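Local coordinates for pantothenate kinase (Coxiella burnetii, PDB 3TQC), which phosphorylates pantothenate with ATP to give 4'-phosphopantothenate, the first step of coenzyme A biosynthesis, at residues Gln302-Lys307 against Lys315-Lys320. Numbering follows the deposited sequence.
With ADP (adenosine-5'-diphosphate), chain D.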
loop_
_atom_site.group_PDB
_atom_site.type_symbol
_atom_site.label_atom_id
_atom_site.label_comp_id
_atom_site.label_asym_id
_atom_site.label_seq_id
_atom_site.Cartn_x
_atom_site.Cartn_y
_atom_site.Cartn_z
ATOM N N GLN B 302 -0.733 -1.429 -9.286
ATOM C CA GLN B 302 -0.250 -2.770 -9.620
ATOM C C GLN B 302 -0.280 -2.973 -11.140
ATOM O O GLN B 302 0.555 -3.659 -11.700
ATOM C CB GLN B 302 -1.110 -3.844 -8.960
ATOM C CG GLN B 302 -0.734 -4.198 -7.557
ATOM C CD GLN B 302 -1.132 -3.137 -6.582
ATOM O OE1 GLN B 302 -2.276 -2.681 -6.576
ATOM N NE2 GLN B 302 -0.179 -2.708 -5.757
ATOM N N LEU B 303 -1.265 -2.374 -11.785
ATOM C CA LEU B 303 -1.483 -2.568 -13.199
ATOM C C LEU B 303 -1.732 -1.216 -13.849
ATOM O O LEU B 303 -2.530 -0.419 -13.363
ATOM C CB LEU B 303 -2.689 -3.483 -13.390
ATOM C CG LEU B 303 -2.985 -4.040 -14.774
ATOM C CD1 LEU B 303 -3.698 -5.376 -14.622
ATOM C CD2 LEU B 303 -3.834 -3.079 -15.564
ATOM N N ILE B 304 -1.026 -0.935 -14.927
ATOM C CA ILE B 304 -1.284 0.284 -15.664
ATOM C C ILE B 304 -1.754 -0.094 -17.043
ATOM O O ILE B 304 -1.101 -0.860 -17.733
ATOM C CB ILE B 304 -0.050 1.181 -15.723
ATOM C CG1 ILE B 304 0.368 1.573 -14.299
ATOM C CG2 ILE B 304 -0.329 2.427 -16.557
ATOM C CD1 ILE B 304 1.777 2.079 -14.212
ATOM N N LEU B 305 -2.921 0.414 -17.412
ATOM C CA LEU B 305 -3.456 0.234 -18.743
ATOM C C LEU B 305 -3.173 1.522 -19.462
ATOM O O LEU B 305 -3.575 2.590 -19.006
ATOM C CB LEU B 305 -4.957 0.009 -18.713
ATOM C CG LEU B 305 -5.479 -1.206 -17.981
ATOM C CD1 LEU B 305 -7.014 -1.148 -17.956
ATOM C CD2 LEU B 305 -4.997 -2.451 -18.664
ATOM N N GLU B 306 -2.456 1.424 -20.565
ATOM C CA GLU B 306 -2.057 2.584 -21.330
ATOM C C GLU B 306 -2.880 2.611 -22.624
ATOM O O GLU B 306 -2.827 1.686 -23.423
ATOM C CB GLU B 306 -0.545 2.530 -21.608
ATOM C CG GLU B 306 0.021 3.786 -22.245
ATOM C CD GLU B 306 1.521 3.702 -22.506
ATOM O OE1 GLU B 306 2.305 3.567 -21.539
ATOM O OE2 GLU B 306 1.917 3.778 -23.683
ATOM N N LYS B 307 -3.648 3.679 -22.803
ATOM C CA LYS B 307 -4.562 3.817 -23.924
ATOM C C LYS B 307 -3.962 4.635 -25.053
ATOM O O LYS B 307 -3.285 5.623 -24.810
ATOM C CB LYS B 307 -5.871 4.470 -23.448
ATOM C CG LYS B 307 -6.743 3.527 -22.638
ATOM C CD LYS B 307 -7.854 4.242 -21.912
ATOM C CE LYS B 307 -9.030 4.548 -22.778
ATOM N NZ LYS B 307 -10.177 5.011 -21.949
ATOM N N LYS B 315 -0.647 -0.778 -24.177
ATOM C CA LYS B 315 0.357 -1.306 -23.284
ATOM C C LYS B 315 -0.260 -1.619 -21.929
ATOM O O LYS B 315 -1.085 -0.841 -21.426
ATOM C CB LYS B 315 1.480 -0.276 -23.148
ATOM C CG LYS B 315 2.858 -0.845 -22.834
ATOM C CD LYS B 315 3.981 0.186 -23.126
ATOM C CE LYS B 315 3.908 0.848 -24.544
ATOM N NZ LYS B 315 5.138 1.632 -24.931
ATOM N N VAL B 316 0.117 -2.755 -21.354
ATOM C CA VAL B 316 -0.250 -3.106 -19.978
ATOM C C VAL B 316 1.003 -3.335 -19.153
ATOM O O VAL B 316 1.912 -4.042 -19.578
ATOM C CB VAL B 316 -1.120 -4.379 -19.929
ATOM C CG1 VAL B 316 -1.558 -4.670 -18.518
ATOM C CG2 VAL B 316 -2.320 -4.216 -20.845
ATOM N N TYR B 317 1.069 -2.685 -17.992
ATOM C CA TYR B 317 2.130 -2.915 -17.021
ATOM C C TYR B 317 1.511 -3.666 -15.863
ATOM O O TYR B 317 0.445 -3.304 -15.395
ATOM C CB TYR B 317 2.693 -1.603 -16.504
ATOM C CG TYR B 317 3.418 -0.767 -17.525
ATOM C CD1 TYR B 317 4.792 -0.849 -17.662
ATOM C CD2 TYR B 317 2.731 0.132 -18.342
ATOM C CE1 TYR B 317 5.466 -0.073 -18.584
ATOM C CE2 TYR B 317 3.406 0.918 -19.266
ATOM C CZ TYR B 317 4.769 0.803 -19.384
ATOM O OH TYR B 317 5.452 1.573 -20.306
ATOM N N LEU B 318 2.165 -4.719 -15.398
ATOM C CA LEU B 318 1.667 -5.457 -14.254
ATOM C C LEU B 318 2.848 -5.678 -13.324
ATOM O O LEU B 318 3.898 -6.196 -13.742
ATOM C CB LEU B 318 1.053 -6.796 -14.703
ATOM C CG LEU B 318 0.566 -7.781 -13.624
ATOM C CD1 LEU B 318 -0.559 -7.229 -12.767
ATOM C CD2 LEU B 318 0.113 -9.062 -14.298
ATOM N N ARG B 319 2.687 -5.281 -12.072
ATOM C CA ARG B 319 3.743 -5.470 -11.083
ATOM C C ARG B 319 4.188 -6.928 -11.020
ATOM O O ARG B 319 3.358 -7.857 -10.994
ATOM C CB ARG B 319 3.299 -5.014 -9.695
ATOM C CG ARG B 319 3.376 -3.496 -9.459
ATOM C CD ARG B 319 4.812 -2.968 -9.450
ATOM N NE ARG B 319 5.643 -3.697 -8.492
ATOM C CZ ARG B 319 5.709 -3.457 -7.180
ATOM N NH1 ARG B 319 5.023 -2.471 -6.634
ATOM N NH2 ARG B 319 6.487 -4.216 -6.408
ATOM N N LYS B 320 5.500 -7.133 -11.011
ATOM C CA LYS B 320 6.024 -8.486 -10.889
ATOM C C LYS B 320 5.713 -9.011 -9.496
ATOM O O LYS B 320 5.758 -8.265 -8.526
ATOM C CB LYS B 320 7.516 -8.517 -11.127
ATOM C CG LYS B 320 7.928 -8.023 -12.496
ATOM C CD LYS B 320 9.440 -8.006 -12.627
ATOM C CE LYS B 320 9.887 -7.589 -14.020
ATOM N NZ LYS B 320 11.348 -7.314 -14.107
HETATM P PB ADP D . -13.815 8.747 -16.325
HETATM O O1B ADP D . -14.766 7.824 -15.630
HETATM O O2B ADP D . -12.368 8.433 -16.045
HETATM O O3B ADP D . -14.128 10.219 -16.181
HETATM P PA ADP D . -15.247 7.775 -18.571
HETATM O O1A ADP D . -15.170 6.324 -18.158
HETATM O O2A ADP D . -16.485 8.583 -18.342
HETATM O O3A ADP D . -14.008 8.550 -17.906
HETATM O "O5'" ADP D . -14.912 7.873 -20.116
HETATM C "C5'" ADP D . -14.463 9.087 -20.692
HETATM C "C4'" ADP D . -14.964 9.180 -22.126
HETATM O "O4'" ADP D . -14.272 8.249 -22.951
HETATM C "C3'" ADP D . -16.431 8.824 -22.242
HETATM O "O3'" ADP D . -17.014 9.653 -23.248
HETATM C "C2'" ADP D . -16.458 7.371 -22.646
HETATM O "O2'" ADP D . -17.568 7.084 -23.479
HETATM C "C1'" ADP D . -15.158 7.218 -23.406
HETATM N N9 ADP D . -14.486 5.918 -23.204
HETATM C C8 ADP D . -13.992 5.469 -22.041
HETATM N N7 ADP D . -13.415 4.257 -22.201
HETATM C C5 ADP D . -13.545 3.935 -23.490
HETATM C C6 ADP D . -13.137 2.787 -24.296
HETATM N N6 ADP D . -12.486 1.761 -23.694
HETATM N N1 ADP D . -13.444 2.817 -25.605
HETATM C C2 ADP D . -14.102 3.849 -26.180
HETATM N N3 ADP D . -14.499 4.937 -25.485
HETATM C C4 ADP D . -14.244 5.024 -24.156
#
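The side chains of Glu306 and Lys315 run alongside each other from neighbouring strands of a beta hairpin. With Glu306 CG anti to the backbone N (chi1 -172°) and the chain extended beyond it, the carboxylate lies next to both Lys315 and Tyr317. Its OE2 meets Lys315 CE at 3.6 Å. Lys315 NZ stays 4.1 Å from that OE2, so the opposite charges are near but form no salt bridge. The other oxygen, OE1, reaches the edge of the Tyr317 ring, near the ring plane, 3.7 Å from CE2. Carboxylate and ring planes are turned 39° apart. Tyr317 CD2 also meets Ile304 CB at 4.0 Å, on the same face of the sheet.

On the opposite face of the hairpin the residues are aliphatic: Leu303, Leu305, Val316 and Leu318. Leu305 and Val316 stand next to each other, with CD2 of the leucine 3.9 Å from CG2 of the valine. Leu303 slants across two partners: its CD2 meets Val316 CG1, and its CD1 meets Leu318 CD1.

Ile304 and Tyr317 form a hydrogen-bonded pair, each N on the other's O at 2.8 Å. Arg319 N donates a hydrogen bond to Gln302 O, and Glu306 N to Lys315 O. The return bond from Lys315 N to Glu306 O is weak, at 3.4 Å.

Lys307 ends the strand, and its side chain reaches the ADP pocket, with NZ 3.3 Å from ADP N7 and hydrogen-bonded to Val103 O and His311 ND1. Strand 303-307 pairs in parallel with strand 229-234 of the P-loop kinase core, and strand 16-20 flanks strand 313-319. Helix 52-84 packs on Leu303, Leu305 and Leu318. Arg319 NH1 hydrogen-bonds to Asp225 O of the second subunit, bringing this end of the hairpin to the dimer interface.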